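Local structure of hypothetical bacterial 6-phosphogluconolactonase (Bacteroides fragilis, 3SCY) at residues C103-N108 / L157-I162; G119-F125 / A136-F142; H180-I184 / K195-K199. The protein is a putative 6-phosphogluconolactonase of the seven-bladed beta-propeller family, and probably hydrolyses 6-phosphogluconolactone to 6-phosphogluconate. All coordinates share one frame; numbering follows the deposited sequence.

Contact 1. Residues C103-N108 / L157-I162; sequences CYLTTN and LHCVRI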
loop_
_atom_site.group_PDB
_atom_site.type_symbol
_atom_site.label_atom_id
_atom_site.label_comp_id
_atom_site.label_asym_id
_atom_site.label_seq_id
_atom_site.Cartn_x
_atom_site.Cartn_y
_atom_site.Cartn_z
ATOM N N CYS A 103 5.909 6.906 3.671
ATOM C CA CYS A 103 4.462 6.695 3.581
ATOM C C CYS A 103 4.089 5.341 3.003
ATOM O O CYS A 103 2.897 5.053 2.821
ATOM C CB CYS A 103 3.850 7.812 2.741
ATOM S SG CYS A 103 4.409 7.796 1.013
ATOM N N TYR A 104 5.078 4.518 2.705
ATOM C CA TYR A 104 4.898 3.187 2.140
ATOM C C TYR A 104 6.129 2.385 2.434
ATOM O O TYR A 104 7.224 2.966 2.476
ATOM C CB TYR A 104 4.687 3.242 0.611
ATOM C CG TYR A 104 4.003 2.006 0.043
ATOM C CD1 TYR A 104 4.740 0.877 -0.327
ATOM C CD2 TYR A 104 2.648 2.011 -0.233
ATOM C CE1 TYR A 104 4.123 -0.249 -0.882
ATOM C CE2 TYR A 104 2.021 0.908 -0.819
ATOM C CZ TYR A 104 2.758 -0.226 -1.121
ATOM O OH TYR A 104 2.137 -1.284 -1.741
ATOM N N LEU A 105 6.004 1.075 2.567
ATOM C CA LEU A 105 7.215 0.271 2.719
ATOM C C LEU A 105 6.998 -1.128 2.148
ATOM O O LEU A 105 5.846 -1.585 1.982
ATOM C CB LEU A 105 7.769 0.277 4.176
ATOM C CG LEU A 105 7.094 -0.563 5.260
ATOM C CD1 LEU A 105 7.796 -0.340 6.598
ATOM C CD2 LEU A 105 5.606 -0.225 5.453
ATOM N N THR A 106 8.101 -1.784 1.741
ATOM C CA THR A 106 8.020 -3.143 1.224
ATOM C C THR A 106 9.219 -3.928 1.746
ATOM O O THR A 106 10.118 -3.339 2.341
ATOM C CB THR A 106 7.901 -3.194 -0.310
ATOM O OG1 THR A 106 7.432 -4.508 -0.642
ATOM C CG2 THR A 106 9.225 -2.890 -1.023
ATOM N N THR A 107 9.196 -5.252 1.595
ATOM C CA THR A 107 10.287 -6.088 2.067
ATOM C C THR A 107 10.501 -7.249 1.127
ATOM O O THR A 107 9.557 -7.705 0.449
ATOM C CB THR A 107 9.974 -6.632 3.496
ATOM O OG1 THR A 107 11.137 -7.312 4.018
ATOM C CG2 THR A 107 8.772 -7.621 3.535
ATOM N N ASN A 108 11.734 -7.799 1.153
ATOM C CA ASN A 108 11.991 -9.079 0.501
ATOM C C ASN A 108 12.471 -10.079 1.572
ATOM O O ASN A 108 13.005 -11.114 1.215
ATOM C CB ASN A 108 12.997 -8.955 -0.648
ATOM C CG ASN A 108 14.415 -8.724 -0.191
ATOM O OD1 ASN A 108 14.651 -8.221 0.911
ATOM N ND2 ASN A 108 15.379 -9.175 -0.995
ATOM N N LEU A 157 7.881 10.447 -3.347
ATOM C CA LEU A 157 7.880 9.001 -3.506
ATOM C C LEU A 157 6.756 8.395 -2.684
ATOM O O LEU A 157 6.651 8.654 -1.492
ATOM C CB LEU A 157 9.272 8.455 -3.147
ATOM C CG LEU A 157 10.298 8.432 -4.305
ATOM C CD1 LEU A 157 10.020 7.259 -5.229
ATOM C CD2 LEU A 157 10.342 9.765 -5.099
ATOM N N HIS A 158 5.870 7.626 -3.340
ATOM C CA HIS A 158 4.647 7.173 -2.694
ATOM C C HIS A 158 4.428 5.686 -2.658
ATOM O O HIS A 158 3.481 5.242 -1.991
ATOM C CB HIS A 158 3.426 7.810 -3.392
ATOM C CG HIS A 158 2.372 8.266 -2.432
ATOM N ND1 HIS A 158 1.911 7.448 -1.412
ATOM C CD2 HIS A 158 1.713 9.446 -2.378
ATOM C CE1 HIS A 158 1.034 8.181 -0.738
ATOM N NE2 HIS A 158 0.858 9.372 -1.309
ATOM N N CYS A 159 5.271 4.908 -3.354
ATOM C CA CYS A 159 5.110 3.476 -3.404
ATOM C C CYS A 159 6.411 2.847 -3.798
ATOM O O CYS A 159 7.163 3.442 -4.570
ATOM C CB CYS A 159 4.004 3.110 -4.394
ATOM S SG CYS A 159 3.453 1.382 -4.303
ATOM N N VAL A 160 6.720 1.688 -3.224
ATOM C CA VAL A 160 7.864 0.879 -3.587
ATOM C C VAL A 160 7.375 -0.560 -3.687
ATOM O O VAL A 160 6.762 -1.076 -2.744
ATOM C CB VAL A 160 9.092 1.017 -2.640
ATOM C CG1 VAL A 160 9.849 2.309 -2.923
ATOM C CG2 VAL A 160 8.691 0.927 -1.166
ATOM N N ARG A 161 7.556 -1.184 -4.857
ATOM C CA ARG A 161 7.112 -2.557 -5.088
ATOM C C ARG A 161 8.184 -3.423 -5.683
ATOM O O ARG A 161 8.855 -3.010 -6.623
ATOM C CB ARG A 161 5.925 -2.627 -6.060
ATOM C CG ARG A 161 4.666 -1.848 -5.668
ATOM C CD ARG A 161 4.102 -2.220 -4.273
ATOM N NE ARG A 161 4.054 -3.659 -4.009
ATOM C CZ ARG A 161 3.102 -4.478 -4.439
ATOM N NH1 ARG A 161 2.084 -4.011 -5.154
ATOM N NH2 ARG A 161 3.157 -5.776 -4.157
ATOM N N ILE A 162 8.314 -4.656 -5.181
ATOM C CA ILE A 162 9.197 -5.637 -5.782
ATOM C C ILE A 162 8.373 -6.330 -6.846
ATOM O O ILE A 162 7.206 -6.654 -6.579
ATOM C CB ILE A 162 9.739 -6.565 -4.691
ATOM C CG1 ILE A 162 10.658 -5.736 -3.758
ATOM C CG2 ILE A 162 10.514 -7.769 -5.323
ATOM C CD1 ILE A 162 10.948 -6.357 -2.377
HETATM O O HOH W 1 6.337 -5.445 -2.947
#

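Contact 2. Residues G119-F125 / A136-F142; sequences GGSITVF and ASDVIEF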
loop_
_atom_site.group_PDB
_atom_site.type_symbol
_atom_site.label_atom_id
_atom_site.label_comp_id
_atom_site.label_asym_id
_atom_site.label_seq_id
_atom_site.Cartn_x
_atom_site.Cartn_y
_atom_site.Cartn_z
ATOM N N GLY A 119 10.684 13.656 1.464
ATOM C CA GLY A 119 12.109 13.557 1.200
ATOM C C GLY A 119 12.382 13.359 -0.281
ATOM O O GLY A 119 13.505 13.578 -0.719
ATOM N N GLY A 120 11.368 12.887 -1.042
ATOM C CA GLY A 120 11.502 12.591 -2.473
ATOM C C GLY A 120 12.653 11.625 -2.670
ATOM O O GLY A 120 13.584 11.878 -3.431
ATOM N N SER A 121 12.627 10.542 -1.894
ATOM C CA SER A 121 13.690 9.564 -1.847
ATOM C C SER A 121 13.121 8.231 -1.408
ATOM O O SER A 121 11.942 8.134 -1.019
ATOM C CB SER A 121 14.766 10.019 -0.855
ATOM O OG SER A 121 14.213 10.164 0.447
ATOM N N ILE A 122 13.983 7.203 -1.428
ATOM C CA ILE A 122 13.671 5.887 -0.912
ATOM C C ILE A 122 14.824 5.467 -0.008
ATOM O O ILE A 122 15.991 5.834 -0.248
ATOM C CB ILE A 122 13.352 4.815 -1.984
ATOM C CG1 ILE A 122 14.566 4.553 -2.906
ATOM C CG2 ILE A 122 12.095 5.207 -2.771
ATOM C CD1 ILE A 122 14.332 3.374 -3.896
ATOM N N THR A 123 14.492 4.783 1.076
ATOM C CA THR A 123 15.502 4.347 2.044
ATOM C C THR A 123 15.495 2.823 2.144
ATOM O O THR A 123 14.433 2.211 2.227
ATOM C CB THR A 123 15.260 5.002 3.431
ATOM O OG1 THR A 123 15.235 6.413 3.272
ATOM C CG2 THR A 123 16.375 4.654 4.441
ATOM N N VAL A 124 16.692 2.218 2.182
ATOM C CA VAL A 124 16.865 0.777 2.323
ATOM C C VAL A 124 17.411 0.492 3.713
ATOM O O VAL A 124 18.389 1.147 4.116
ATOM C CB VAL A 124 17.854 0.236 1.230
ATOM C CG1 VAL A 124 18.091 -1.264 1.371
ATOM C CG2 VAL A 124 17.348 0.570 -0.173
ATOM N N PHE A 125 16.811 -0.496 4.409
ATOM C CA PHE A 125 17.303 -0.962 5.702
ATOM C C PHE A 125 17.532 -2.456 5.647
ATOM O O PHE A 125 16.568 -3.180 5.392
ATOM C CB PHE A 125 16.302 -0.684 6.852
ATOM C CG PHE A 125 15.833 0.730 7.052
ATOM C CD1 PHE A 125 14.764 1.231 6.321
ATOM C CD2 PHE A 125 16.420 1.545 8.013
ATOM C CE1 PHE A 125 14.295 2.522 6.530
ATOM C CE2 PHE A 125 15.985 2.854 8.188
ATOM C CZ PHE A 125 14.914 3.337 7.454
ATOM N N ALA A 136 19.891 2.511 8.187
ATOM C CA ALA A 136 19.762 2.577 6.726
ATOM C C ALA A 136 21.081 2.269 6.024
ATOM O O ALA A 136 22.137 2.729 6.480
ATOM C CB ALA A 136 19.282 3.939 6.318
ATOM N N SER A 137 21.043 1.418 4.990
ATOM C CA SER A 137 22.245 1.083 4.211
ATOM C C SER A 137 22.292 1.892 2.927
ATOM O O SER A 137 23.358 2.007 2.324
ATOM C CB SER A 137 22.302 -0.405 3.884
ATOM O OG SER A 137 21.090 -0.776 3.244
ATOM N N ASP A 138 21.153 2.493 2.513
ATOM C CA ASP A 138 21.116 3.329 1.307
ATOM C C ASP A 138 19.971 4.314 1.375
ATOM O O ASP A 138 18.918 3.991 1.906
ATOM C CB ASP A 138 20.971 2.441 0.063
ATOM C CG ASP A 138 21.444 3.026 -1.252
ATOM O OD1 ASP A 138 22.037 4.150 -1.239
ATOM O OD2 ASP A 138 21.331 2.322 -2.287
ATOM N N VAL A 139 20.202 5.532 0.902
ATOM C CA VAL A 139 19.194 6.602 0.762
ATOM C C VAL A 139 19.354 7.077 -0.680
ATOM O O VAL A 139 20.429 7.583 -1.043
ATOM C CB VAL A 139 19.284 7.756 1.804
ATOM C CG1 VAL A 139 18.190 8.812 1.575
ATOM C CG2 VAL A 139 19.202 7.231 3.227
ATOM N N ILE A 140 18.335 6.834 -1.512
ATOM C CA ILE A 140 18.388 7.134 -2.945
ATOM C C ILE A 140 17.539 8.359 -3.218
ATOM O O ILE A 140 16.324 8.313 -3.023
ATOM C CB ILE A 140 17.967 5.891 -3.791
ATOM C CG1 ILE A 140 18.837 4.670 -3.406
ATOM C CG2 ILE A 140 18.065 6.184 -5.307
ATOM C CD1 ILE A 140 18.334 3.306 -3.804
ATOM N N GLU A 141 18.181 9.467 -3.611
ATOM C CA GLU A 141 17.497 10.733 -3.874
ATOM C C GLU A 141 17.077 10.839 -5.328
ATOM O O GLU A 141 17.724 10.268 -6.218
ATOM C CB GLU A 141 18.417 11.916 -3.518
ATOM C CG GLU A 141 18.732 12.024 -2.034
ATOM C CD GLU A 141 17.700 12.678 -1.132
ATOM O OE1 GLU A 141 16.737 13.297 -1.644
ATOM O OE2 GLU A 141 17.890 12.606 0.103
ATOM N N PHE A 142 15.975 11.550 -5.569
ATOM C CA PHE A 142 15.480 11.773 -6.919
ATOM C C PHE A 142 15.432 13.255 -7.194
ATOM O O PHE A 142 15.445 14.065 -6.261
ATOM C CB PHE A 142 14.091 11.136 -7.119
ATOM C CG PHE A 142 14.115 9.647 -6.888
ATOM C CD1 PHE A 142 14.456 8.772 -7.913
ATOM C CD2 PHE A 142 13.786 9.114 -5.645
ATOM C CE1 PHE A 142 14.510 7.390 -7.685
ATOM C CE2 PHE A 142 13.848 7.732 -5.414
ATOM C CZ PHE A 142 14.189 6.877 -6.442
HETATM O O HOH W 2 14.389 14.526 -3.695
HETATM O O HOH W 3 16.009 11.870 1.606
#

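Contact 3. Residues H180-I184 / K195-K199; sequences HKFNI and KFLTK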
loop_
_atom_site.group_PDB
_atom_site.type_symbol
_atom_site.label_atom_id
_atom_site.label_comp_id
_atom_site.label_asym_id
_atom_site.label_seq_id
_atom_site.Cartn_x
_atom_site.Cartn_y
_atom_site.Cartn_z
ATOM N N HIS A 180 10.184 4.918 -11.107
ATOM C CA HIS A 180 11.626 4.660 -11.113
ATOM C C HIS A 180 11.886 3.153 -11.040
ATOM O O HIS A 180 11.164 2.438 -10.348
ATOM C CB HIS A 180 12.303 5.398 -9.955
ATOM C CG HIS A 180 12.065 6.869 -10.000
ATOM N ND1 HIS A 180 12.796 7.698 -10.851
ATOM C CD2 HIS A 180 11.203 7.622 -9.281
ATOM C CE1 HIS A 180 12.325 8.919 -10.642
ATOM N NE2 HIS A 180 11.379 8.929 -9.699
ATOM N N LYS A 181 12.890 2.669 -11.796
ATOM C CA LYS A 181 13.213 1.249 -11.861
ATOM C C LYS A 181 14.607 0.952 -11.300
ATOM O O LYS A 181 15.592 1.617 -11.665
ATOM C CB LYS A 181 13.128 0.777 -13.327
ATOM C CG LYS A 181 13.380 -0.723 -13.503
ATOM C CD LYS A 181 13.408 -1.136 -14.972
ATOM C CE LYS A 181 14.001 -2.518 -15.127
ATOM N NZ LYS A 181 13.974 -2.950 -16.553
ATOM N N PHE A 182 14.686 -0.075 -10.440
ATOM C CA PHE A 182 15.930 -0.555 -9.871
ATOM C C PHE A 182 16.051 -2.042 -10.032
ATOM O O PHE A 182 15.056 -2.776 -9.962
ATOM C CB PHE A 182 16.019 -0.206 -8.381
ATOM C CG PHE A 182 16.020 1.276 -8.110
ATOM C CD1 PHE A 182 14.825 1.977 -7.980
ATOM C CD2 PHE A 182 17.214 1.980 -8.028
ATOM C CE1 PHE A 182 14.829 3.356 -7.749
ATOM C CE2 PHE A 182 17.219 3.359 -7.817
ATOM C CZ PHE A 182 16.027 4.038 -7.687
ATOM N N ASN A 183 17.276 -2.486 -10.242
ATOM C CA ASN A 183 17.612 -3.889 -10.242
ATOM C C ASN A 183 17.810 -4.298 -8.799
ATOM O O ASN A 183 18.454 -3.569 -8.037
ATOM C CB ASN A 183 18.909 -4.133 -11.041
ATOM C CG ASN A 183 18.873 -3.759 -12.493
ATOM O OD1 ASN A 183 17.837 -3.775 -13.149
ATOM N ND2 ASN A 183 20.013 -3.350 -13.027
ATOM N N ILE A 184 17.277 -5.454 -8.408
ATOM C CA ILE A 184 17.461 -5.976 -7.057
ATOM C C ILE A 184 18.597 -6.993 -7.005
ATOM O O ILE A 184 18.721 -7.837 -7.905
ATOM C CB ILE A 184 16.145 -6.638 -6.593
ATOM C CG1 ILE A 184 15.185 -5.554 -6.051
ATOM C CG2 ILE A 184 16.383 -7.791 -5.598
ATOM C CD1 ILE A 184 13.783 -6.103 -5.707
ATOM N N LYS A 195 25.223 -4.004 -1.838
ATOM C CA LYS A 195 24.201 -3.013 -2.175
ATOM C C LYS A 195 22.937 -3.724 -2.686
ATOM O O LYS A 195 23.040 -4.610 -3.545
ATOM C CB LYS A 195 24.754 -2.044 -3.232
ATOM C CG LYS A 195 23.885 -0.820 -3.486
ATOM C CD LYS A 195 24.698 0.145 -4.375
ATOM C CE LYS A 195 24.148 1.541 -4.339
ATOM N NZ LYS A 195 24.773 2.404 -5.383
ATOM N N PHE A 196 21.762 -3.310 -2.187
ATOM C CA PHE A 196 20.519 -3.939 -2.581
ATOM C C PHE A 196 20.041 -3.465 -3.966
ATOM O O PHE A 196 19.632 -4.288 -4.799
ATOM C CB PHE A 196 19.445 -3.647 -1.504
ATOM C CG PHE A 196 18.097 -4.307 -1.679
ATOM C CD1 PHE A 196 17.999 -5.630 -2.089
ATOM C CD2 PHE A 196 16.924 -3.611 -1.404
ATOM C CE1 PHE A 196 16.751 -6.246 -2.237
ATOM C CE2 PHE A 196 15.681 -4.240 -1.514
ATOM C CZ PHE A 196 15.604 -5.542 -1.953
ATOM N N LEU A 197 19.980 -2.139 -4.163
ATOM C CA LEU A 197 19.413 -1.570 -5.383
ATOM C C LEU A 197 20.408 -0.852 -6.247
ATOM O O LEU A 197 21.245 -0.112 -5.741
ATOM C CB LEU A 197 18.311 -0.563 -5.020
ATOM C CG LEU A 197 17.161 -1.084 -4.143
ATOM C CD1 LEU A 197 16.191 0.048 -3.783
ATOM C CD2 LEU A 197 16.459 -2.263 -4.801
ATOM N N THR A 198 20.282 -1.030 -7.562
ATOM C CA THR A 198 21.067 -0.318 -8.571
ATOM C C THR A 198 20.092 0.196 -9.611
ATOM O O THR A 198 19.103 -0.477 -9.897
ATOM C CB THR A 198 22.142 -1.219 -9.178
ATOM O OG1 THR A 198 21.527 -2.421 -9.648
ATOM C CG2 THR A 198 23.240 -1.564 -8.183
ATOM N N LYS A 199 20.376 1.371 -10.221
ATOM C CA LYS A 199 19.436 1.918 -11.212
ATOM C C LYS A 199 19.303 0.963 -12.410
ATOM O O LYS A 199 20.286 0.359 -12.831
ATOM C CB LYS A 199 19.871 3.326 -11.638
ATOM C CG LYS A 199 19.665 4.341 -10.508
ATOM C CD LYS A 199 19.912 5.764 -10.968
ATOM C CE LYS A 199 19.546 6.765 -9.900
ATOM N NZ LYS A 199 19.817 8.158 -10.346
HETATM O O HOH W 4 21.330 -4.399 -7.596
#

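Contact 1. Residues C103-N108 / L157-I162
Cys159 lays its sulfur over a face of the Tyr104 ring, with SG 3.8 Å from the ring centroid and 17° from the ring normal. The sulfur is displaced toward the phenol end, where CZ is its nearest ring atom at 3.6 Å, and the CA of Cys159 adds a CH-pi contact. Cysteine suits this place because a small, polarisable thiol can press against an aromatic face, while the long flat tyrosine bridges the gap between strands. Tyr104 CG stands anti to the backbone N (chi1 -159°), which carries the ring across to Cys159 and Val160. At the far end of the ring, Tyr104 OH approaches Arg161 CD at 3.3 Å; the bend at chi2 brings CD there, the bend at chi3 directs NE toward a water, and NH1 is held by Leu216 O.

A second sulfur, Cys103 SG, meets the His158 ring obliquely, 3.5 Å from ND1. Polar linkage between the strands runs through that water, which accepts from Arg161 NE, in the plane of the guanidinium, and from Ile162 N. The same water is hydrogen-bonded to Thr106 OG1 at 2.7 Å. Thr106 is useful twice over, since its methyl CG2 also packs on Val160 CG2 at 3.9 Å. Farther along, Ile162 CD1 reaches Thr107 O at 3.4 Å and brushes Asn108 CB. The carbonyl oxygens of His158 and Val160 are buried here without a polar partner in the model.

The two strands run almost parallel, their axes 12° apart, and each is the first strand of its own four-stranded propeller blade. Strand 111-116 flanks one and strand 168-173 the other, while His215 of strand 213-218 meets Tyr104 edge-to-face and Tyr54 stacks on it.

Contact 2. Residues G119-F125 / A136-F142
Ile122 and Ile140 form a hydrogen-bonded antiparallel pair: Ile140 N gives a nearly straight bond of 2.8 Å to Ile122 O, and Ile122 N returns one of 3.0 Å to Ile140 O. Val124 N donates just as straight to Asp138 O at 2.9 Å. Beyond this pair the ladder is irregular, because Val124 O faces two residues. It takes a 2.8 Å bond from Ser137 N and a weak one from Asp138 N, which is a classic beta bulge. At the other end Phe142 N binds Gly120 O at 3.2 Å.

Gly120 has positive phi (55°), a conformation glycine adopts readily, and with Ser121 it forms a G1 bulge opposite Asn116. Water carries the polar network onward: Ser121 OG donates to a water that in turn donates to Glu141 OE2, while Asn116 ND2 binds the same serine hydroxyl. Glu141 belongs at this solvent-exposed edge, bent at chi2 so that its carboxylate turns back over Ser121.

Packing differs on the two faces of the sheet. Ile122 and Ile140 lie side by side, CG1 of the former 3.8 Å from CB of the latter, and both branched chains supply broad apolar surface. Phe142 extends this face, its CE2 beside Ile122 CG2, with Gly120 O in plane at the ring edge. On the other face Thr123 places its methyl CG2 3.5 Å from Ala136 CB and also beside Val139 CG2. At chi1 -56° CG2 stands opposite the backbone N, which sends the methyl toward Ala136 and keeps OG1 for Thr97 O and Asn116 ND2. Alanine is small enough to lie against both this methyl and the Phe125 ring. Strands 121-126 and 138-141 thus make the outer antiparallel hairpin of a four-stranded beta-propeller blade.

Contact 3. Residues H180-I184 / K195-K199
Ile184 CG2 comes obliquely to the Phe196 ring, 3.7 Å from CE1, while one face of that ring carries CD2 of Leu197, set toward the rim. Phe196 CG is anti to the backbone N (chi1 -176°), and this swings the ring alongside Ile184. The Phe182 ring is approached obliquely by Leu197 CB, by Thr198 O and by CG of Lys199, which lies 3.8 Å from Phe182 CE2. The methylenes of the extended lysine run beside the ring, pointing the same way, and offer it apolar surface.

Strands 178-184 and 197-206 are the third and fourth strands of a propeller blade, and their short segments here cross at 130°, a strong twist at the blade's outer edge. Asn183 and Thr198 form the hydrogen-bonded pair: Asn183 N donates to Thr198 O at 2.7 Å, and Thr198 N returns a longer bond to Asn183 O. Both point to the same, more solvent-accessible face, where a short polar side chain can meet water. Thr198 OG1 packs 3.4 Å from Asn183 CB, the two side chains crossing at about a right angle. A water donates to Asn183 O and is also hydrogen-bonded to Thr198 OG1, at 2.9 Å. On the apolar face Ile184 and Leu197 lie side by side, with CG1 of Ile184 3.7 Å from CD2 of Leu197; there Leu197 also packs on Ile122 and Val124 of the preceding blade.

Overall arrangement
The three contacts belong to two successive blades of the seven-bladed propeller. Contact 1 joins their first strands, 102-107 and 157-162, close to the centre of the molecule; contact 2 is the outer hairpin of the earlier blade, and contact 3 the outer strand pair of the later one. Contact 2 falls within the chain loop closed by contact 1, and contact 3 follows both. Their centres lie about 11 Å (1 to 2), 13 Å (1 to 3) and 11 Å (2 to 3) apart. Leu157 packs on Ile122 and Phe142, Phe142 stacks on His180, and Ile140 meets Phe182, so packing between the blades continues from contact 1 out to contacts 2 and 3.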